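Local coordinates for fructooligosaccharide ABC transporter substrate-binding protein FusA (Streptococcus pneumoniae, PDB 5G62), which captures short- and long-chain fructooligosaccharides, preferring tetrasaccharides and larger, as the solute-binding component of the FusABC-MsmK importer, at residues Lys22-Arg27 with Val336-Gly341; Thr269-Asn274 with Pro398-Trp403; Lys347-Phe352 with Ala372-Lys377. The protein carries 2 engineered substitutions. All coordinates share one frame; numbering follows the deposited sequence.

Contact 1: Lys22-Arg27 with Val336-Gly341; sequences KLILQR and VQNNWG. With FRU (beta-D-fructofuranose), chain C.
The guanidinium of Arg27 and the Gln337 amide are joined through one water. On one face of the guanidinium sits Leu23 CG, 3.7 Å above the plane, and at its edge, in plane, lies the water, which accepts from Arg27 NH1 and donates to Gln337 OE1 at 2.7 Å. The contact is a helix pair of a bacterial family 1 solute-binding protein: the axes of 23-27 and 336-340 come within 10.9 Å, their N-to-C directions 150° apart, roughly antiparallel. Outside the pair, Arg27 also has a cation-pi contact with Tyr343 and a hydrogen bond to its carbonyl, while Gln337 OE1 meets the Thr342 hydroxyl; the water shares each end with a protein partner.

Ile24 makes the direct contact, its methyls set mostly against oxygens. Its CG1 stands beside the backbone N (chi1 -69°) and the branch then runs straight out, which brings Ile24 CD1 to the C-terminal end of the other helix, 3.2 Å from Gln337 O and 3.7 Å from Gly341 O just past it. Gln337 CB is its apolar neighbour. Ile24 CG2 lies 3.5 Å from Asn338 OD1; Asn338 itself is tied elsewhere, through ND2 to Gln329 and through OD1 to Gln334.

Positive phi at Gly341 (129°) ends the helix, with Gly341 N bonded to Gln337 O. Trp340, an experimentally established substrate-binding residue, leaves the helix away from 22-27; its indole lies in the glycan pocket. Asn339 ND2 lies above one indole face, toward its rim, and at the edge Trp340 NE1 donates to O3 of fructose C at 3.0 Å.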
loop_
_atom_site.group_PDB
_atom_site.type_symbol
_atom_site.label_atom_id
_atom_site.label_comp_id
_atom_site.label_asym_id
_atom_site.label_seq_id
_atom_site.Cartn_x
_atom_site.Cartn_y
_atom_site.Cartn_z
ATOM N N LYS A 22 21.176 5.474 -11.364
ATOM C CA LYS A 22 20.692 4.104 -11.268
ATOM C C LYS A 22 21.051 3.316 -12.526
ATOM O O LYS A 22 20.979 3.831 -13.648
ATOM C CB LYS A 22 19.179 4.083 -11.056
ATOM C CG LYS A 22 18.717 4.553 -9.656
ATOM C CD LYS A 22 17.197 4.533 -9.543
ATOM C CE LYS A 22 16.727 4.841 -8.148
ATOM N NZ LYS A 22 15.277 4.958 -8.081
ATOM N N LEU A 23 21.422 2.053 -12.327
ATOM C CA LEU A 23 21.827 1.202 -13.430
ATOM C C LEU A 23 20.716 1.055 -14.463
ATOM O O LEU A 23 20.981 1.100 -15.669
ATOM C CB LEU A 23 22.257 -0.161 -12.901
ATOM C CG LEU A 23 22.948 -1.103 -13.873
ATOM C CD1 LEU A 23 24.013 -0.383 -14.704
ATOM C CD2 LEU A 23 23.599 -2.251 -13.106
ATOM N N ILE A 24 19.471 0.896 -14.008
ATOM C CA ILE A 24 18.360 0.738 -14.940
ATOM C C ILE A 24 18.273 1.936 -15.888
ATOM O O ILE A 24 18.050 1.770 -17.092
ATOM C CB ILE A 24 17.034 0.547 -14.180
ATOM C CG1 ILE A 24 17.002 -0.818 -13.448
ATOM C CG2 ILE A 24 15.868 0.755 -15.164
ATOM C CD1 ILE A 24 15.701 -1.149 -12.696
ATOM N N LEU A 25 18.448 3.159 -15.358
ATOM C CA LEU A 25 18.253 4.360 -16.159
ATOM C C LEU A 25 19.469 4.669 -17.053
ATOM O O LEU A 25 19.303 5.233 -18.146
ATOM C CB LEU A 25 17.894 5.545 -15.245
ATOM C CG LEU A 25 16.525 5.377 -14.568
ATOM C CD1 LEU A 25 16.189 6.492 -13.583
ATOM C CD2 LEU A 25 15.398 5.264 -15.610
ATOM N N GLN A 26 20.674 4.252 -16.654
ATOM C CA GLN A 26 21.820 4.287 -17.566
ATOM C C GLN A 26 21.552 3.421 -18.787
ATOM O O GLN A 26 21.645 3.889 -19.926
ATOM C CB GLN A 26 23.085 3.822 -16.852
ATOM C CG GLN A 26 23.563 4.736 -15.729
ATOM C CD GLN A 26 24.691 4.116 -14.903
ATOM O OE1 GLN A 26 25.505 3.354 -15.406
ATOM N NE2 GLN A 26 24.729 4.439 -13.640
ATOM N N ARG A 27 21.198 2.149 -18.565
ATOM C CA ARG A 27 20.904 1.257 -19.689
ATOM C C ARG A 27 19.735 1.766 -20.532
ATOM O O ARG A 27 19.725 1.603 -21.757
ATOM C CB ARG A 27 20.595 -0.140 -19.181
ATOM C CG ARG A 27 21.736 -0.817 -18.477
ATOM C CD ARG A 27 21.387 -2.258 -18.253
ATOM N NE ARG A 27 22.466 -2.977 -17.605
ATOM C CZ ARG A 27 22.321 -3.710 -16.521
ATOM N NH1 ARG A 27 21.119 -3.847 -15.972
ATOM N NH2 ARG A 27 23.363 -4.329 -16.009
ATOM N N VAL A 336 9.362 -5.459 -15.468
ATOM C CA VAL A 336 9.818 -6.243 -14.329
ATOM C C VAL A 336 10.944 -5.507 -13.606
ATOM O O VAL A 336 10.954 -5.405 -12.375
ATOM C CB VAL A 336 10.261 -7.645 -14.807
ATOM C CG1 VAL A 336 10.871 -8.414 -13.694
ATOM C CG2 VAL A 336 9.074 -8.445 -15.403
ATOM N N GLN A 337 11.912 -4.987 -14.362
ATOM C CA GLN A 337 13.046 -4.348 -13.722
ATOM C C GLN A 337 12.658 -3.019 -13.099
ATOM O O GLN A 337 13.027 -2.745 -11.951
ATOM C CB GLN A 337 14.184 -4.171 -14.726
ATOM C CG GLN A 337 14.880 -5.457 -15.080
ATOM C CD GLN A 337 15.906 -5.237 -16.165
ATOM O OE1 GLN A 337 17.021 -4.799 -15.896
ATOM N NE2 GLN A 337 15.510 -5.496 -17.407
ATOM N N ASN A 338 11.901 -2.198 -13.820
ATOM C CA ASN A 338 11.476 -0.921 -13.270
ATOM C C ASN A 338 10.756 -1.150 -11.945
ATOM O O ASN A 338 10.889 -0.363 -11.007
ATOM C CB ASN A 338 10.553 -0.158 -14.237
ATOM C CG ASN A 338 11.275 0.358 -15.502
ATOM O OD1 ASN A 338 12.475 0.144 -15.686
ATOM N ND2 ASN A 338 10.510 1.008 -16.387
ATOM N N ASN A 339 10.019 -2.255 -11.863
ATOM C CA ASN A 339 9.228 -2.545 -10.677
ATOM C C ASN A 339 10.092 -2.997 -9.505
ATOM O O ASN A 339 9.890 -2.547 -8.378
ATOM C CB ASN A 339 8.174 -3.603 -11.005
ATOM C CG ASN A 339 7.056 -3.663 -9.955
ATOM O OD1 ASN A 339 6.546 -2.622 -9.493
ATOM N ND2 ASN A 339 6.706 -4.875 -9.558
ATOM N N TRP A 340 11.070 -3.852 -9.749
ATOM C CA TRP A 340 11.694 -4.628 -8.680
ATOM C C TRP A 340 13.206 -4.455 -8.517
ATOM O O TRP A 340 13.712 -4.775 -7.447
ATOM C CB TRP A 340 11.381 -6.112 -8.876
ATOM C CG TRP A 340 9.976 -6.501 -8.398
ATOM C CD1 TRP A 340 9.324 -6.032 -7.288
ATOM C CD2 TRP A 340 9.093 -7.439 -9.015
ATOM N NE1 TRP A 340 8.093 -6.638 -7.172
ATOM C CE2 TRP A 340 7.919 -7.493 -8.223
ATOM C CE3 TRP A 340 9.177 -8.239 -10.171
ATOM C CZ2 TRP A 340 6.843 -8.295 -8.546
ATOM C CZ3 TRP A 340 8.104 -9.053 -10.486
ATOM C CH2 TRP A 340 6.939 -9.070 -9.672
ATOM N N GLY A 341 13.943 -3.950 -9.529
ATOM C CA GLY A 341 15.390 -3.880 -9.480
ATOM C C GLY A 341 16.013 -4.503 -10.734
ATOM O O GLY A 341 15.336 -4.690 -11.754
HETATM C C1 FRU C . 3.202 -5.632 -3.579
HETATM C C2 FRU C . 4.605 -6.085 -3.306
HETATM C C3 FRU C . 5.277 -6.796 -4.566
HETATM C C4 FRU C . 6.298 -7.651 -3.918
HETATM C C5 FRU C . 5.584 -8.178 -2.898
HETATM C C6 FRU C . 6.428 -8.608 -1.743
HETATM O O1 FRU C . 3.071 -4.677 -4.570
HETATM O O3 FRU C . 5.768 -5.893 -5.493
HETATM O O4 FRU C . 6.695 -8.606 -4.844
HETATM O O5 FRU C . 4.562 -7.024 -2.470
HETATM O O6 FRU C . 5.653 -9.119 -0.709
HETATM O O HOH W 1 18.497 -2.970 -17.135
#

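Contact 2: Thr269-Asn274 with Pro398-Trp403; sequences TWDKNN and PDDAKW. With FRU (beta-D-fructofuranose), chain C; FRU (beta-D-fructofuranose), chain B.
Asp271 and Trp403 both swing CG to the side opposite their own backbone N (chi1 -178° and 178°), and this carries the carboxylate up to the far end of the indole. Asp271 OD1 comes within 3.4 Å of Trp403 CZ3, the two planes tilted 37° apart. The same oxygen is gripped twice by Asn273: Asn273 N reaches Asp271 OD1 from above the carboxylate plane at 2.9 Å, making an Asx turn, and Asn273 ND2 comes in on the syn lone pair at 2.8 Å. Asn273 ND2 also lies 3.8 Å from Trp403 CH2.

Asp400 tucks its CG between its backbone N and carbonyl carbon, leaving Asp400 OD2 4.3 Å from Asp271 OD2. If both are charged they would probably disfavour each other, an effect the shared water may ease; a raised pKa for one is possible. That water joins both oxygens and O4 of fructose B; a second links Asp271 OD2 to O6 of fructose C. Trp270 and Asn274 are experimentally established substrate-binding residues of the glycan pocket: Trp270 NE1 donates to O6 of fructose C at 2.9 Å, its ring carries C1 of fructose B over one face, and Asn274 ND2 donates to O4 of fructose B at 2.8 Å.

The loop after strand 264-269 thus meets the first turn of helix 399-412 beside the glycan. Pro371 of helix 371-378 touches Asp271, Asn273 and Asp400, while Trp140 of strand 138-142 packs on both Lys272 and Trp403.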
loop_
_atom_site.group_PDB
_atom_site.type_symbol
_atom_site.label_atom_id
_atom_site.label_comp_id
_atom_site.label_asym_id
_atom_site.label_seq_id
_atom_site.Cartn_x
_atom_site.Cartn_y
_atom_site.Cartn_z
ATOM N N THR A 269 3.538 -5.234 10.204
ATOM C CA THR A 269 4.256 -4.730 9.036
ATOM C C THR A 269 3.878 -5.563 7.807
ATOM O O THR A 269 3.280 -6.632 7.915
ATOM C CB THR A 269 5.797 -4.704 9.243
ATOM O OG1 THR A 269 6.436 -3.859 8.260
ATOM C CG2 THR A 269 6.384 -6.110 9.206
ATOM N N TRP A 270 4.267 -5.072 6.627
ATOM C CA TRP A 270 4.030 -5.878 5.417
ATOM C C TRP A 270 4.779 -7.209 5.462
ATOM O O TRP A 270 4.193 -8.259 5.199
ATOM C CB TRP A 270 4.459 -5.129 4.153
ATOM C CG TRP A 270 4.169 -5.862 2.853
ATOM C CD1 TRP A 270 5.033 -6.672 2.130
ATOM C CD2 TRP A 270 2.979 -5.747 2.058
ATOM N NE1 TRP A 270 4.424 -7.078 0.945
ATOM C CE2 TRP A 270 3.168 -6.531 0.883
ATOM C CE3 TRP A 270 1.762 -5.064 2.228
ATOM C CZ2 TRP A 270 2.172 -6.670 -0.083
ATOM C CZ3 TRP A 270 0.782 -5.187 1.247
ATOM C CH2 TRP A 270 1.004 -5.964 0.099
ATOM N N ASP A 271 6.080 -7.157 5.726
ATOM C CA ASP A 271 6.979 -8.309 5.702
ATOM C C ASP A 271 7.959 -8.153 6.860
ATOM O O ASP A 271 8.702 -7.157 6.921
ATOM C CB ASP A 271 7.707 -8.373 4.345
ATOM C CG ASP A 271 8.651 -9.581 4.177
ATOM O OD1 ASP A 271 9.115 -10.204 5.158
ATOM O OD2 ASP A 271 8.978 -9.868 3.017
ATOM N N LYS A 272 7.959 -9.133 7.783
ATOM C CA LYS A 272 8.877 -9.111 8.937
ATOM C C LYS A 272 10.349 -8.909 8.554
ATOM O O LYS A 272 11.141 -8.402 9.357
ATOM C CB LYS A 272 8.758 -10.419 9.737
ATOM C CG LYS A 272 9.309 -11.650 9.054
ATOM C CD LYS A 272 9.127 -12.957 9.842
ATOM C CE LYS A 272 10.041 -14.066 9.271
ATOM N NZ LYS A 272 9.877 -15.372 9.935
ATOM N N ASN A 273 10.745 -9.330 7.345
ATOM C CA ASN A 273 12.149 -9.267 6.945
ATOM C C ASN A 273 12.642 -7.832 6.818
ATOM O O ASN A 273 13.841 -7.588 6.902
ATOM C CB ASN A 273 12.351 -10.036 5.619
ATOM C CG ASN A 273 12.265 -11.571 5.795
ATOM O OD1 ASN A 273 13.218 -12.189 6.196
ATOM N ND2 ASN A 273 11.149 -12.161 5.446
ATOM N N ASN A 274 11.742 -6.874 6.643
ATOM C CA ASN A 274 12.109 -5.465 6.662
ATOM C C ASN A 274 12.279 -4.894 8.066
ATOM O O ASN A 274 12.832 -3.815 8.192
ATOM C CB ASN A 274 11.057 -4.640 5.904
ATOM C CG ASN A 274 10.950 -5.037 4.448
ATOM O OD1 ASN A 274 11.966 -5.295 3.808
ATOM N ND2 ASN A 274 9.727 -5.124 3.933
ATOM N N PRO A 398 8.812 -13.193 -7.541
ATOM C CA PRO A 398 9.673 -12.919 -6.369
ATOM C C PRO A 398 9.450 -13.954 -5.265
ATOM O O PRO A 398 8.336 -14.391 -5.024
ATOM C CB PRO A 398 9.233 -11.525 -5.909
ATOM C CG PRO A 398 8.533 -10.924 -7.053
ATOM C CD PRO A 398 7.982 -12.039 -7.913
ATOM N N ASP A 399 10.538 -14.365 -4.622
ATOM C CA ASP A 399 10.440 -15.312 -3.515
ATOM C C ASP A 399 9.657 -14.735 -2.347
ATOM O O ASP A 399 8.847 -15.444 -1.758
ATOM C CB ASP A 399 11.823 -15.760 -3.053
ATOM C CG ASP A 399 12.547 -16.546 -4.137
ATOM O OD1 ASP A 399 12.012 -17.579 -4.606
ATOM O OD2 ASP A 399 13.607 -16.078 -4.559
ATOM N N ASP A 400 9.902 -13.469 -1.977
ATOM C CA ASP A 400 9.114 -12.872 -0.898
ATOM C C ASP A 400 7.631 -12.757 -1.267
ATOM O O ASP A 400 6.771 -13.042 -0.428
ATOM C CB ASP A 400 9.713 -11.534 -0.453
ATOM C CG ASP A 400 9.732 -10.465 -1.540
ATOM O OD1 ASP A 400 9.638 -10.765 -2.760
ATOM O OD2 ASP A 400 9.838 -9.309 -1.129
ATOM N N ALA A 401 7.317 -12.499 -2.538
ATOM C CA ALA A 401 5.930 -12.391 -2.959
ATOM C C ALA A 401 5.223 -13.742 -2.887
ATOM O O ALA A 401 4.059 -13.819 -2.486
ATOM C CB ALA A 401 5.851 -11.827 -4.381
ATOM N N LYS A 402 5.907 -14.810 -3.305
ATOM C CA LYS A 402 5.339 -16.142 -3.271
ATOM C C LYS A 402 5.098 -16.595 -1.827
ATOM O O LYS A 402 4.054 -17.147 -1.501
ATOM C CB LYS A 402 6.270 -17.111 -3.981
ATOM C CG LYS A 402 5.715 -18.480 -4.086
ATOM C CD LYS A 402 6.660 -19.404 -4.820
ATOM C CE LYS A 402 6.060 -20.807 -4.916
ATOM N NZ LYS A 402 5.395 -21.228 -3.634
ATOM N N TRP A 403 6.089 -16.402 -0.983
ATOM C CA TRP A 403 5.937 -16.657 0.455
ATOM C C TRP A 403 4.730 -15.916 1.052
ATOM O O TRP A 403 3.930 -16.499 1.791
ATOM C CB TRP A 403 7.236 -16.235 1.106
ATOM C CG TRP A 403 7.336 -16.336 2.578
ATOM C CD1 TRP A 403 7.474 -17.470 3.327
ATOM C CD2 TRP A 403 7.405 -15.240 3.485
ATOM N NE1 TRP A 403 7.631 -17.137 4.665
ATOM C CE2 TRP A 403 7.590 -15.777 4.784
ATOM C CE3 TRP A 403 7.336 -13.856 3.329
ATOM C CZ2 TRP A 403 7.667 -14.971 5.905
ATOM C CZ3 TRP A 403 7.430 -13.069 4.446
ATOM C CH2 TRP A 403 7.609 -13.632 5.716
HETATM C C1 FRU C . 3.202 -5.632 -3.579
HETATM C C2 FRU C . 4.605 -6.085 -3.306
HETATM C C3 FRU C . 5.277 -6.796 -4.566
HETATM C C4 FRU C . 6.298 -7.651 -3.918
HETATM C C5 FRU C . 5.584 -8.178 -2.898
HETATM C C6 FRU C . 6.428 -8.608 -1.743
HETATM O O1 FRU C . 3.071 -4.677 -4.570
HETATM O O3 FRU C . 5.768 -5.893 -5.493
HETATM O O4 FRU C . 6.695 -8.606 -4.844
HETATM O O5 FRU C . 4.562 -7.024 -2.470
HETATM O O6 FRU C . 5.653 -9.119 -0.709
HETATM C C1 FRU B . 5.147 -4.462 -1.556
HETATM C C2 FRU B . 6.401 -3.827 -0.955
HETATM C C3 FRU B . 7.564 -4.891 -0.686
HETATM C C4 FRU B . 8.277 -4.288 0.501
HETATM C C5 FRU B . 7.247 -3.902 1.223
HETATM C C6 FRU B . 7.653 -2.747 2.124
HETATM O O1 FRU B . 5.430 -4.937 -2.894
HETATM O O3 FRU B . 8.394 -4.976 -1.761
HETATM O O4 FRU B . 9.162 -5.132 1.170
HETATM O O5 FRU B . 6.102 -3.417 0.203
HETATM O O6 FRU B . 6.481 -2.253 2.639
HETATM O O HOH W 2 6.758 -10.718 1.460
HETATM O O HOH W 3 8.559 -7.865 0.889
#

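Contact 3: Lys347-Phe352 with Ala372-Lys377; sequences KQQNIF and AELRQK. With FRU (beta-D-fructofuranose), chain D; FRU (beta-D-fructofuranose), chain B; FRU (beta-D-fructofuranose), chain C.
Leu374 pushes its two methyls against the loop 347-352. Leu374 CD1 sits 3.4 Å from Gln349 O, and Leu374 CD2 lies 3.6 Å from Gln349 CG and 3.8 Å from Ile351 CD1, whose side chain slides past the leucine in the opposite direction. In fold terms, an irregular loop leading into strand 352-355 lies along helix 371-378, which also lends Ala372, Arg375 and Gln376 to the glycan pocket of this solute-binding protein.

Farther out, the Gln348 side chain crosses the Lys377 chain obliquely, Gln348 NE2 being 3.7 Å from Lys377 CD. Two waters bridge the pair here, one from Gln348 OE1 to Lys377 O, the other from Gln348 NE2 to Lys377 NZ. Gln349, by contrast, fixes its amide outside the contact, on the Thr369 hydroxyl and Leu366 O.

Arg375, experimentally known to bind substrate, is fully extended from a chi1 of 179° and sends NH1 among three sugars. Arg375 NH1 donates to O3 of fructose C at 2.7 Å. It also donates to O3 of fructose B, with a weak bond to O1 of that sugar, while O3 of fructose D lies over a face of the guanidinium. A salt bridge from NE to Glu379 and a bond from NH2 to Asn339 O set its rotation. One turn of the helix is doubly tied: Gln376 NE2 reaches Ala372 O at 3.1 Å from above the carbonyl plane, opposite the face that Gln376 N uses.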
loop_
_atom_site.group_PDB
_atom_site.type_symbol
_atom_site.label_atom_id
_atom_site.label_comp_id
_atom_site.label_asym_id
_atom_site.label_seq_id
_atom_site.Cartn_x
_atom_site.Cartn_y
_atom_site.Cartn_z
ATOM N N LYS A 347 29.053 -3.251 -8.272
ATOM C CA LYS A 347 29.288 -2.387 -7.121
ATOM C C LYS A 347 28.189 -2.467 -6.071
ATOM O O LYS A 347 28.293 -1.809 -5.037
ATOM C CB LYS A 347 29.426 -0.927 -7.568
ATOM C CG LYS A 347 30.525 -0.653 -8.588
ATOM C CD LYS A 347 30.135 0.513 -9.492
ATOM C CE LYS A 347 28.843 0.227 -10.265
ATOM N NZ LYS A 347 28.551 1.198 -11.366
ATOM N N GLN A 348 27.137 -3.239 -6.306
ATOM C CA GLN A 348 25.976 -3.217 -5.423
ATOM C C GLN A 348 25.263 -4.539 -5.596
ATOM O O GLN A 348 25.289 -5.117 -6.676
ATOM C CB GLN A 348 25.062 -2.033 -5.772
ATOM C CG GLN A 348 23.927 -1.786 -4.855
ATOM C CD GLN A 348 23.319 -0.424 -5.086
ATOM O OE1 GLN A 348 22.989 -0.058 -6.228
ATOM N NE2 GLN A 348 23.190 0.355 -4.008
ATOM N N GLN A 349 24.648 -5.018 -4.523
ATOM C CA GLN A 349 23.875 -6.246 -4.592
ATOM C C GLN A 349 22.806 -6.120 -5.671
ATOM O O GLN A 349 22.295 -5.031 -5.932
ATOM C CB GLN A 349 23.231 -6.559 -3.225
ATOM C CG GLN A 349 22.534 -7.896 -3.142
ATOM C CD GLN A 349 22.043 -8.244 -1.709
ATOM O OE1 GLN A 349 22.130 -7.422 -0.800
ATOM N NE2 GLN A 349 21.522 -9.463 -1.535
ATOM N N ASN A 350 22.467 -7.249 -6.293
ATOM C CA ASN A 350 21.508 -7.302 -7.390
ATOM C C ASN A 350 20.259 -8.086 -7.008
ATOM O O ASN A 350 20.347 -9.164 -6.418
ATOM C CB ASN A 350 22.133 -7.948 -8.614
ATOM C CG ASN A 350 23.215 -7.090 -9.224
ATOM O OD1 ASN A 350 22.933 -6.079 -9.856
ATOM N ND2 ASN A 350 24.451 -7.480 -9.017
ATOM N N ILE A 351 19.096 -7.554 -7.386
ATOM C CA ILE A 351 17.838 -8.270 -7.205
ATOM C C ILE A 351 17.755 -9.479 -8.139
ATOM O O ILE A 351 17.267 -10.541 -7.750
ATOM C CB ILE A 351 16.652 -7.308 -7.411
ATOM C CG1 ILE A 351 16.592 -6.291 -6.246
ATOM C CG2 ILE A 351 15.349 -8.081 -7.627
ATOM C CD1 ILE A 351 15.942 -6.838 -4.960
ATOM N N PHE A 352 18.252 -9.342 -9.370
ATOM C CA PHE A 352 18.091 -10.303 -10.448
ATOM C C PHE A 352 19.443 -10.755 -10.997
ATOM O O PHE A 352 20.450 -10.050 -10.885
ATOM C CB PHE A 352 17.333 -9.696 -11.625
ATOM C CG PHE A 352 15.887 -9.406 -11.376
ATOM C CD1 PHE A 352 14.956 -10.431 -11.257
ATOM C CD2 PHE A 352 15.445 -8.097 -11.328
ATOM C CE1 PHE A 352 13.619 -10.158 -11.050
ATOM C CE2 PHE A 352 14.095 -7.817 -11.130
ATOM C CZ PHE A 352 13.184 -8.850 -10.998
ATOM N N ALA A 372 12.822 -4.573 1.061
ATOM C CA ALA A 372 12.448 -3.219 0.696
ATOM C C ALA A 372 13.663 -2.292 0.565
ATOM O O ALA A 372 13.612 -1.333 -0.201
ATOM C CB ALA A 372 11.438 -2.644 1.694
ATOM N N GLU A 373 14.754 -2.571 1.283
ATOM C CA GLU A 373 15.938 -1.717 1.256
ATOM C C GLU A 373 16.633 -1.766 -0.110
ATOM O O GLU A 373 16.843 -0.737 -0.755
ATOM C CB GLU A 373 16.891 -2.155 2.362
ATOM C CG GLU A 373 18.277 -1.517 2.358
ATOM C CD GLU A 373 19.162 -2.090 3.474
ATOM O OE1 GLU A 373 18.675 -2.219 4.624
ATOM O OE2 GLU A 373 20.318 -2.460 3.187
ATOM N N LEU A 374 16.985 -2.963 -0.563
ATOM C CA LEU A 374 17.611 -3.067 -1.882
ATOM C C LEU A 374 16.648 -2.652 -2.993
ATOM O O LEU A 374 17.068 -2.005 -3.944
ATOM C CB LEU A 374 18.137 -4.474 -2.123
ATOM C CG LEU A 374 18.900 -4.694 -3.443
ATOM C CD1 LEU A 374 20.093 -3.711 -3.644
ATOM C CD2 LEU A 374 19.365 -6.135 -3.502
ATOM N N ARG A 375 15.349 -2.994 -2.881
ATOM C CA ARG A 375 14.376 -2.565 -3.901
ATOM C C ARG A 375 14.348 -1.040 -4.043
ATOM O O ARG A 375 14.442 -0.509 -5.158
ATOM C CB ARG A 375 12.971 -3.096 -3.607
ATOM C CG ARG A 375 11.882 -2.670 -4.631
ATOM C CD ARG A 375 10.516 -3.315 -4.375
ATOM N NE ARG A 375 9.543 -2.928 -5.391
ATOM C CZ ARG A 375 8.258 -3.317 -5.478
ATOM N NH1 ARG A 375 7.645 -4.154 -4.586
ATOM N NH2 ARG A 375 7.562 -2.877 -6.536
ATOM N N GLN A 376 14.236 -0.329 -2.921
ATOM C CA GLN A 376 14.267 1.131 -2.913
ATOM C C GLN A 376 15.497 1.722 -3.587
ATOM O O GLN A 376 15.405 2.788 -4.191
ATOM C CB GLN A 376 14.246 1.671 -1.489
ATOM C CG GLN A 376 12.926 1.692 -0.832
ATOM C CD GLN A 376 13.066 2.115 0.629
ATOM O OE1 GLN A 376 13.224 3.289 0.910
ATOM N NE2 GLN A 376 13.047 1.145 1.542
ATOM N N LYS A 377 16.657 1.105 -3.425
ATOM C CA LYS A 377 17.865 1.629 -4.048
ATOM C C LYS A 377 17.879 1.487 -5.570
ATOM O O LYS A 377 18.472 2.338 -6.243
ATOM C CB LYS A 377 19.092 0.942 -3.469
ATOM C CG LYS A 377 19.342 1.264 -2.006
ATOM C CD LYS A 377 20.473 0.429 -1.498
ATOM C CE LYS A 377 20.800 0.758 -0.037
ATOM N NZ LYS A 377 21.744 -0.244 0.513
HETATM C C1 FRU D . 6.189 -1.637 -2.168
HETATM C C2 FRU D . 6.988 -0.437 -2.224
HETATM C C3 FRU D . 8.258 -0.479 -3.074
HETATM C C4 FRU D . 9.093 0.243 -2.462
HETATM C C5 FRU D . 8.722 -0.134 -0.979
HETATM C C6 FRU D . 9.444 0.720 0.040
HETATM O O1 FRU D . 6.944 -2.808 -1.840
HETATM O O3 FRU D . 8.010 -0.077 -4.354
HETATM O O4 FRU D . 10.421 -0.121 -2.708
HETATM O O5 FRU D . 7.479 -0.105 -0.885
HETATM O O6 FRU D . 8.814 1.962 0.054
HETATM C C1 FRU B . 5.147 -4.462 -1.556
HETATM C C2 FRU B . 6.401 -3.827 -0.955
HETATM C C3 FRU B . 7.564 -4.891 -0.686
HETATM C C4 FRU B . 8.277 -4.288 0.501
HETATM C C5 FRU B . 7.247 -3.902 1.223
HETATM C C6 FRU B . 7.653 -2.747 2.124
HETATM O O1 FRU B . 5.430 -4.937 -2.894
HETATM O O3 FRU B . 8.394 -4.976 -1.761
HETATM O O4 FRU B . 9.162 -5.132 1.170
HETATM O O5 FRU B . 6.102 -3.417 0.203
HETATM O O6 FRU B . 6.481 -2.253 2.639
HETATM C C1 FRU C . 3.202 -5.632 -3.579
HETATM C C2 FRU C . 4.605 -6.085 -3.306
HETATM C C3 FRU C . 5.277 -6.796 -4.566
HETATM C C4 FRU C . 6.298 -7.651 -3.918
HETATM C C5 FRU C . 5.584 -8.178 -2.898
HETATM C C6 FRU C . 6.428 -8.608 -1.743
HETATM O O1 FRU C . 3.071 -4.677 -4.570
HETATM O O3 FRU C . 5.768 -5.893 -5.493
HETATM O O4 FRU C . 6.695 -8.606 -4.844
HETATM O O5 FRU C . 4.562 -7.024 -2.470
HETATM O O6 FRU C . 5.653 -9.119 -0.709
HETATM O O HOH W 4 21.278 2.372 -7.290
HETATM O O HOH W 5 24.057 -0.772 -1.563
#

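Contact 1 is the buried one; contacts 2 and 3 are partly buried. Contact 1 centres on Ile24 between two helices with one bridging water, contact 3 on Leu374 against a loop with waters beside it, and contact 2 on carboxylates, an indole and water. All three touch fructose C, and contacts 2 and 3 share fructose B. Helix 371-378, part of contact 3, meets both others: Asn274 OD1 of contact 2 accepts from Ala372 N, and the Trp340 ring of contact 1 packs on the Arg375 guanidinium. Separately, Trp340 packs on Pro398 of contact 2. Along the chain, contact 3 is nested inside the loop that contact 2 closes.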